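Local coordinates for protein bottromycin amidohydrolase (PDB 6I5S) that probably hydrolyses an amide bond next to a thiazoline during bottromycin biosynthesis, as a zinc-dependent member of the amidohydrolase superfamily, at residues A[116-121]-A[152-157]; A[162-167]-A[193-198]. All coordinates share one frame; numbering follows the deposited sequence.

Contact 1: A[116-121]-A[152-157]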
ATOM      1  N   GLN A 116       0.213  -7.131  -2.176  1.00 21.31           N
ATOM      2  CA  GLN A 116       0.520  -8.023  -1.060  1.00 23.57           C
ATOM      3  C   GLN A 116       1.891  -8.605  -1.308  1.00 29.84           C
ATOM      4  O   GLN A 116       2.043  -9.533  -2.105  1.00 27.46           O
ATOM      5  CB  GLN A 116      -0.511  -9.132  -0.944  1.00 22.00           C
ATOM      6  CG  GLN A 116      -0.188 -10.150   0.143  1.00 31.48           C
ATOM      7  CD  GLN A 116      -0.294  -9.562   1.537  1.00 28.78           C
ATOM      8  OE1 GLN A 116      -1.041  -8.616   1.773  1.00 29.87           O
ATOM      9  NE2 GLN A 116       0.457 -10.115   2.460  1.00 28.21           N
ATOM     10  N   LEU A 117       2.887  -8.060  -0.624  1.00 29.49           N
ATOM     11  CA  LEU A 117       4.275  -8.401  -0.920  1.00 34.17           C
ATOM     12  C   LEU A 117       4.784  -9.577  -0.097  1.00 45.23           C
ATOM     13  O   LEU A 117       5.994  -9.837  -0.071  1.00 51.92           O
ATOM     14  CB  LEU A 117       5.151  -7.139  -0.752  1.00 38.03           C
ATOM     15  CG  LEU A 117       5.646  -6.705  -2.134  1.00 50.27           C
ATOM     16  CD1 LEU A 117       4.552  -6.448  -3.120  1.00 32.61           C
ATOM     17  CD2 LEU A 117       6.509  -5.481  -2.000  1.00 55.34           C
ATOM     18  N   TRP A 118       3.892 -10.323   0.527  1.00 34.00           N
ATOM     19  CA  TRP A 118       4.173 -11.634   1.067  1.00 34.93           C
ATOM     20  C   TRP A 118       2.904 -12.436   0.818  1.00 32.09           C
ATOM     21  O   TRP A 118       2.136 -12.674   1.720  1.00 34.43           O
ATOM     22  CB  TRP A 118       4.521 -11.584   2.556  1.00 42.31           C
ATOM     23  CG  TRP A 118       5.382 -12.670   2.975  1.00 59.54           C
ATOM     24  CD1 TRP A 118       5.117 -14.005   2.911  1.00 55.97           C
ATOM     25  CD2 TRP A 118       6.683 -12.534   3.549  1.00 73.21           C
ATOM     26  NE1 TRP A 118       6.188 -14.720   3.408  1.00 66.04           N
ATOM     27  CE2 TRP A 118       7.158 -13.835   3.812  1.00 83.26           C
ATOM     28  CE3 TRP A 118       7.496 -11.433   3.866  1.00 79.58           C
ATOM     29  CZ2 TRP A 118       8.410 -14.069   4.382  1.00 93.35           C
ATOM     30  CZ3 TRP A 118       8.743 -11.666   4.426  1.00 84.05           C
ATOM     31  CH2 TRP A 118       9.187 -12.977   4.679  1.00 94.63           C
ATOM     32  N   GLY A 119       2.677 -12.799  -0.439  1.00 29.64           N
ATOM     33  CA  GLY A 119       1.410 -13.411  -0.814  1.00 26.97           C
ATOM     34  C   GLY A 119       1.311 -14.875  -0.436  1.00 28.02           C
ATOM     35  O   GLY A 119       2.279 -15.637  -0.422  1.00 26.86           O
ATOM     36  N   GLU A 120       0.075 -15.284  -0.209  1.00 26.16           N
ATOM     37  CA  GLU A 120      -0.299 -16.652   0.167  1.00 31.53           C
ATOM     38  C   GLU A 120      -1.540 -17.076  -0.617  1.00 27.62           C
ATOM     39  O   GLU A 120      -2.222 -16.233  -1.210  1.00 26.93           O
ATOM     40  CB  GLU A 120      -0.640 -16.751   1.661  1.00 39.52           C
ATOM     41  CG  GLU A 120       0.541 -16.497   2.568  1.00 71.52           C
ATOM     42  CD  GLU A 120       0.246 -16.814   4.030  1.00100.37           C
ATOM     43  OE1 GLU A 120      -0.641 -17.647   4.303  1.00 99.03           O
ATOM     44  OE2 GLU A 120       0.908 -16.221   4.907  1.00121.62           O
ATOM     45  N   PRO A 121      -1.854 -18.361  -0.646  1.00 24.79           N
ATOM     46  CA  PRO A 121      -3.162 -18.786  -1.225  1.00 26.39           C
ATOM     47  C   PRO A 121      -4.366 -18.039  -0.666  1.00 29.24           C
ATOM     48  O   PRO A 121      -5.293 -17.765  -1.429  1.00 27.89           O
ATOM     49  CB  PRO A 121      -3.196 -20.270  -0.877  1.00 27.43           C
ATOM     50  CG  PRO A 121      -1.750 -20.678  -0.883  1.00 31.25           C
ATOM     51  CD  PRO A 121      -1.039 -19.523  -0.245  1.00 28.36           C
ATOM     52  N   SER A 152      19.302 -16.709   4.517  1.00 39.05           N
ATOM     53  CA  SER A 152      18.154 -15.851   4.767  1.00 40.64           C
ATOM     54  C   SER A 152      18.018 -15.550   6.252  1.00 44.95           C
ATOM     55  O   SER A 152      18.246 -16.419   7.098  1.00 45.96           O
ATOM     56  CB  SER A 152      16.876 -16.561   4.278  1.00 34.38           C
ATOM     57  OG  SER A 152      15.733 -15.844   4.684  1.00 36.20           O
ATOM     58  N   HIS A 153      17.622 -14.312   6.564  1.00 40.07           N
ATOM     59  CA  HIS A 153      17.224 -13.957   7.922  1.00 47.26           C
ATOM     60  C   HIS A 153      15.776 -14.353   8.236  1.00 47.56           C
ATOM     61  O   HIS A 153      15.345 -14.212   9.385  1.00 51.49           O
ATOM     62  CB  HIS A 153      17.408 -12.457   8.108  1.00 48.01           C
ATOM     63  CG  HIS A 153      18.846 -12.023   8.158  1.00 48.49           C
ATOM     64  ND1 HIS A 153      19.285 -10.985   8.963  1.00 45.86           N
ATOM     65  CD2 HIS A 153      19.946 -12.504   7.528  1.00 41.91           C
ATOM     66  CE1 HIS A 153      20.592 -10.848   8.816  1.00 43.02           C
ATOM     67  NE2 HIS A 153      21.013 -11.748   7.943  1.00 46.47           N
ATOM     68  N   VAL A 154      15.014 -14.818   7.250  1.00 41.68           N
ATOM     69  CA  VAL A 154      13.627 -15.244   7.470  1.00 46.80           C
ATOM     70  C   VAL A 154      13.426 -16.629   6.882  1.00 52.45           C
ATOM     71  O   VAL A 154      12.504 -16.829   6.081  1.00 51.98           O
ATOM     72  CB  VAL A 154      12.634 -14.250   6.862  1.00 49.41           C
ATOM     73  CG1 VAL A 154      12.548 -13.014   7.752  1.00 71.34           C
ATOM     74  CG2 VAL A 154      13.047 -13.865   5.429  1.00 40.03           C
ATOM     75  N   PRO A 155      14.244 -17.609   7.259  1.00 53.77           N
ATOM     76  CA  PRO A 155      14.210 -18.909   6.562  1.00 60.38           C
ATOM     77  C   PRO A 155      12.912 -19.678   6.761  1.00 75.16           C
ATOM     78  O   PRO A 155      12.579 -20.537   5.928  1.00 66.43           O
ATOM     79  CB  PRO A 155      15.403 -19.661   7.167  1.00 57.25           C
ATOM     80  CG  PRO A 155      15.598 -19.042   8.486  1.00 54.79           C
ATOM     81  CD  PRO A 155      15.254 -17.580   8.328  1.00 51.08           C
ATOM     82  N   GLN A 156      12.182 -19.394   7.837  1.00 61.01           N
ATOM     83  CA  GLN A 156      10.924 -20.078   8.100  1.00 75.65           C
ATOM     84  C   GLN A 156       9.877 -19.666   7.077  1.00 66.64           C
ATOM     85  O   GLN A 156       9.241 -20.513   6.436  1.00 60.45           O
ATOM     86  CB  GLN A 156      10.458 -19.774   9.533  1.00 98.46           C
ATOM     87  CG  GLN A 156       9.963 -18.329   9.809  1.00116.99           C
ATOM     88  CD  GLN A 156      11.049 -17.248   9.678  1.00108.19           C
ATOM     89  OE1 GLN A 156      12.237 -17.545   9.560  1.00111.71           O
ATOM     90  NE2 GLN A 156      10.632 -15.989   9.704  1.00 92.63           N
ATOM     91  N   ALA A 157       9.738 -18.362   6.862  1.00 65.72           N
ATOM     92  CA  ALA A 157       8.703 -17.809   6.016  1.00 61.51           C
ATOM     93  C   ALA A 157       9.094 -17.728   4.546  1.00 68.62           C
ATOM     94  O   ALA A 157       8.208 -17.638   3.687  1.00 65.55           O
ATOM     95  CB  ALA A 157       8.336 -16.406   6.511  1.00 52.44           C
TER
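At the rim of the two-zinc site, Trp118 reaches from the loop after strand 111-116 to Val154 and Ala157 in the loop between strands 147-148 and 159-160. The far edge of its indole does most of the touching. CH2 meets Val154 CG2 at 4.0 Å, and the methyl lies at the edge of the indole, near its plane, not over a face. The carbonyl carbon of Ala157 also lies in the ring plane, at the edge; the methyl of Ala157 is modelled too close to the ring to be relied on. The Trp118 side chain approaches to about 6 Å from a zinc ion. With CG anti to the backbone N (chi1 -153°), the indole is carried across to the second loop. In the amidohydrolase fold, loops that follow the core strands carry the metal site and line the substrate pocket; the Trp118 loop is consistent with that plan, and the loop 152-157 packs against it. Leu117 O accepts a hydrogen bond from NZ of the carboxylated lysine at position 183, which bridges both zincs. Within the same loop, Gln116 NE2 donates to Trp118 O over 3.1 Å in a nearly straight bond (174°), approaching from above the carbonyl plane, while Gln116 OE1 accepts a hydrogen bond from Val97 N. Replacing Trp118 by an alanine would probably leave Val154 CG2 without the indole edge it meets and open a gap between the two loops. The second loop is shaped by an ST turn, in which Val154 N donates to Ser152 OG over 2.9 Å; the same hydroxyl is also hydrogen-bonded to Asp148.

Contact 2: A[162-167]-A[193-198]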
ATOM      1  N   SER A 162      18.300 -21.809  -4.194  1.00 32.76           N
ATOM      2  CA  SER A 162      19.749 -21.841  -4.320  1.00 38.12           C
ATOM      3  C   SER A 162      20.219 -22.383  -5.667  1.00 39.07           C
ATOM      4  O   SER A 162      21.425 -22.618  -5.842  1.00 36.58           O
ATOM      5  CB  SER A 162      20.324 -22.658  -3.178  1.00 44.85           C
ATOM      6  OG  SER A 162      19.985 -24.002  -3.347  1.00 49.77           O
ATOM      7  N   GLY A 163      19.325 -22.569  -6.627  1.00 36.71           N
ATOM      8  CA  GLY A 163      19.704 -23.064  -7.939  1.00 43.61           C
ATOM      9  C   GLY A 163      18.533 -22.939  -8.893  1.00 39.05           C
ATOM     10  O   GLY A 163      17.459 -22.489  -8.523  1.00 33.63           O
ATOM     11  N   MET A 164      18.753 -23.411 -10.127  1.00 38.83           N
ATOM     12  CA  MET A 164      17.796 -23.227 -11.216  1.00 48.17           C
ATOM     13  C   MET A 164      16.515 -24.011 -10.958  1.00 44.25           C
ATOM     14  O   MET A 164      15.403 -23.528 -11.232  1.00 39.26           O
ATOM     15  CB  MET A 164      18.426 -23.655 -12.545  1.00 74.55           C
ATOM     16  CG  MET A 164      19.257 -22.580 -13.243  1.00115.43           C
ATOM     17  SD  MET A 164      20.499 -23.232 -14.403  1.00115.41           S
ATOM     18  CE  MET A 164      20.882 -21.767 -15.368  1.00124.47           C
ATOM     19  N   ARG A 165      16.642 -25.205 -10.397  1.00 38.12           N
ATOM     20  CA  ARG A 165      15.440 -26.011 -10.158  1.00 41.31           C
ATOM     21  C   ARG A 165      14.543 -25.359  -9.123  1.00 39.49           C
ATOM     22  O   ARG A 165      13.313 -25.363  -9.267  1.00 32.41           O
ATOM     23  CB  ARG A 165      15.805 -27.427  -9.710  1.00 68.27           C
ATOM     24  CG  ARG A 165      14.557 -28.283  -9.470  1.00 96.49           C
ATOM     25  CD  ARG A 165      14.840 -29.761  -9.409  1.00102.08           C
ATOM     26  NE  ARG A 165      13.625 -30.526  -9.676  1.00105.48           N
ATOM     27  CZ  ARG A 165      13.229 -30.920 -10.884  1.00 88.74           C
ATOM     28  NH1 ARG A 165      13.957 -30.646 -11.967  1.00 69.88           N
ATOM     29  NH2 ARG A 165      12.103 -31.608 -11.006  1.00 92.54           N
ATOM     30  N   ASP A 166      15.140 -24.783  -8.070  1.00 33.06           N
ATOM     31  CA  ASP A 166      14.351 -24.052  -7.097  1.00 30.20           C
ATOM     32  C   ASP A 166      13.640 -22.869  -7.752  1.00 32.35           C
ATOM     33  O   ASP A 166      12.479 -22.572  -7.421  1.00 31.40           O
ATOM     34  CB  ASP A 166      15.236 -23.541  -5.959  1.00 34.19           C
ATOM     35  CG  ASP A 166      15.837 -24.654  -5.116  1.00 43.98           C
ATOM     36  OD1 ASP A 166      15.247 -25.771  -5.059  1.00 43.85           O
ATOM     37  OD2 ASP A 166      16.914 -24.385  -4.509  1.00 36.77           O
ATOM     38  N   VAL A 167      14.343 -22.140  -8.648  1.00 32.63           N
ATOM     39  CA  VAL A 167      13.721 -21.015  -9.356  1.00 35.73           C
ATOM     40  C   VAL A 167      12.546 -21.509 -10.207  1.00 29.02           C
ATOM     41  O   VAL A 167      11.479 -20.884 -10.266  1.00 31.47           O
ATOM     42  CB  VAL A 167      14.758 -20.272 -10.225  1.00 45.87           C
ATOM     43  CG1 VAL A 167      14.068 -19.301 -11.223  1.00 41.62           C
ATOM     44  CG2 VAL A 167      15.743 -19.467  -9.333  1.00 40.40           C
ATOM     45  N   PHE A 193      19.791 -14.830  -8.645  1.00 28.67           N
ATOM     46  CA  PHE A 193      19.037 -13.660  -9.067  1.00 30.01           C
ATOM     47  C   PHE A 193      19.049 -13.529 -10.591  1.00 27.41           C
ATOM     48  O   PHE A 193      18.015 -13.263 -11.217  1.00 30.48           O
ATOM     49  CB  PHE A 193      19.587 -12.410  -8.388  1.00 28.67           C
ATOM     50  CG  PHE A 193      18.900 -11.150  -8.802  1.00 26.00           C
ATOM     51  CD1 PHE A 193      17.768 -10.726  -8.134  1.00 28.81           C
ATOM     52  CD2 PHE A 193      19.375 -10.423  -9.863  1.00 32.84           C
ATOM     53  CE1 PHE A 193      17.151  -9.531  -8.518  1.00 29.63           C
ATOM     54  CE2 PHE A 193      18.787  -9.240 -10.247  1.00 32.70           C
ATOM     55  CZ  PHE A 193      17.669  -8.801  -9.601  1.00 27.80           C
ATOM     56  N   GLU A 194      20.222 -13.679 -11.206  1.00 31.85           N
ATOM     57  CA  GLU A 194      20.316 -13.470 -12.653  1.00 35.09           C
ATOM     58  C   GLU A 194      19.467 -14.464 -13.400  1.00 35.42           C
ATOM     59  O   GLU A 194      18.809 -14.114 -14.400  1.00 35.15           O
ATOM     60  CB  GLU A 194      21.776 -13.585 -13.135  1.00 34.55           C
ATOM     61  CG  GLU A 194      22.649 -12.451 -12.682  1.00 40.55           C
ATOM     62  CD  GLU A 194      24.133 -12.624 -12.997  1.00 39.94           C
ATOM     63  OE1 GLU A 194      24.587 -13.640 -13.596  1.00 38.47           O
ATOM     64  OE2 GLU A 194      24.884 -11.691 -12.618  1.00 38.65           O
ATOM     65  N   ALA A 195      19.510 -15.728 -12.964  1.00 33.30           N
ATOM     66  CA  ALA A 195      18.672 -16.752 -13.576  1.00 39.48           C
ATOM     67  C   ALA A 195      17.189 -16.469 -13.348  1.00 28.51           C
ATOM     68  O   ALA A 195      16.380 -16.672 -14.266  1.00 33.67           O
ATOM     69  CB  ALA A 195      19.030 -18.126 -13.037  1.00 32.86           C
ATOM     70  N   LEU A 196      16.829 -16.012 -12.140  1.00 29.41           N
ATOM     71  CA  LEU A 196      15.433 -15.732 -11.795  1.00 36.31           C
ATOM     72  C   LEU A 196      14.881 -14.607 -12.646  1.00 32.73           C
ATOM     73  O   LEU A 196      13.799 -14.733 -13.227  1.00 30.43           O
ATOM     74  CB  LEU A 196      15.333 -15.355 -10.321  1.00 30.69           C
ATOM     75  CG  LEU A 196      13.994 -14.827  -9.810  1.00 34.83           C
ATOM     76  CD1 LEU A 196      12.971 -15.906  -9.949  1.00 38.34           C
ATOM     77  CD2 LEU A 196      14.164 -14.457  -8.377  1.00 42.19           C
ATOM     78  N   VAL A 197      15.631 -13.504 -12.775  1.00 31.24           N
ATOM     79  CA  VAL A 197      15.077 -12.412 -13.567  1.00 30.13           C
ATOM     80  C   VAL A 197      15.072 -12.745 -15.040  1.00 33.74           C
ATOM     81  O   VAL A 197      14.141 -12.332 -15.754  1.00 36.71           O
ATOM     82  CB  VAL A 197      15.772 -11.054 -13.268  1.00 28.29           C
ATOM     83  CG1 VAL A 197      15.501 -10.657 -11.785  1.00 33.24           C
ATOM     84  CG2 VAL A 197      17.220 -11.094 -13.610  1.00 33.96           C
ATOM     85  N   ARG A 198      16.058 -13.538 -15.536  1.00 30.16           N
ATOM     86  CA  ARG A 198      16.027 -13.979 -16.920  1.00 33.67           C
ATOM     87  C   ARG A 198      14.793 -14.843 -17.176  1.00 34.60           C
ATOM     88  O   ARG A 198      14.062 -14.650 -18.153  1.00 35.81           O
ATOM     89  CB  ARG A 198      17.307 -14.768 -17.230  1.00 34.58           C
ATOM     90  CG  ARG A 198      17.359 -15.401 -18.619  1.00 39.96           C
ATOM     91  CD  ARG A 198      18.474 -16.453 -18.646  1.00 45.89           C
ATOM     92  NE  ARG A 198      18.066 -17.562 -17.781  1.00 40.85           N
ATOM     93  CZ  ARG A 198      18.892 -18.399 -17.170  1.00 38.31           C
ATOM     94  NH1 ARG A 198      20.225 -18.281 -17.342  1.00 40.67           N
ATOM     95  NH2 ARG A 198      18.406 -19.366 -16.412  1.00 69.27           N
TER
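Met164, in the first turn of helix 164-177, runs along the edge of the pairing with helix 190-203. From CB, its CG stands anti to the carbonyl carbon (chi1 -85°) and passes Ala195 CB at 4.5 Å, a loose apolar contact. SD carries the extended chain onward, and the terminal CE comes to 3.6 Å from Arg198 NH2, with Arg198 NH1 a little farther at 4.1 Å from the same methyl. That methyl lies at the edge of the guanidinium, in its plane, and the two side chains cross at about a right angle. Arg198 is bent at chi3 (68°), which folds the guanidinium back so that one face lies against Ala195 CA, offset toward the rim of the group. The methionine is poorly ordered, so its outer end is less certain than the inner packing. Deeper in, Val167 CG1 meets Leu196 CD1 at 3.8 Å and Leu196 CA at 3.9 Å, one methyl set against both side chain and backbone of the facing helix. Val167 also rests on Val161 and Leu196 on Val184, both in loops, while Phe193 and Val197 point away from helix 164-177 and pack on Thr223, so residues 193-198 have helix 164-177 on one flank and helix 217-223 on another.

Overall arrangement
Contact 1 comes first along the chain and closes before contact 2 opens, so the two stand in series. Their centres are 17 Å apart and their nearest atoms about 10 Å, with no touch, and both lie on the same side of the chain's centre. Strand 159-160 and the short turn into helix 164-177 lead from residues 152-157 to 162-167. Contact 1 joins loops beside the zincs, whereas contact 2 pairs two helices farther out, its centre 28 Å from the chain's centre. Between those helices the chain passes through position 183, the bridging carboxylated lysine, so the outer helix pair flanks a segment that returns to the metal site.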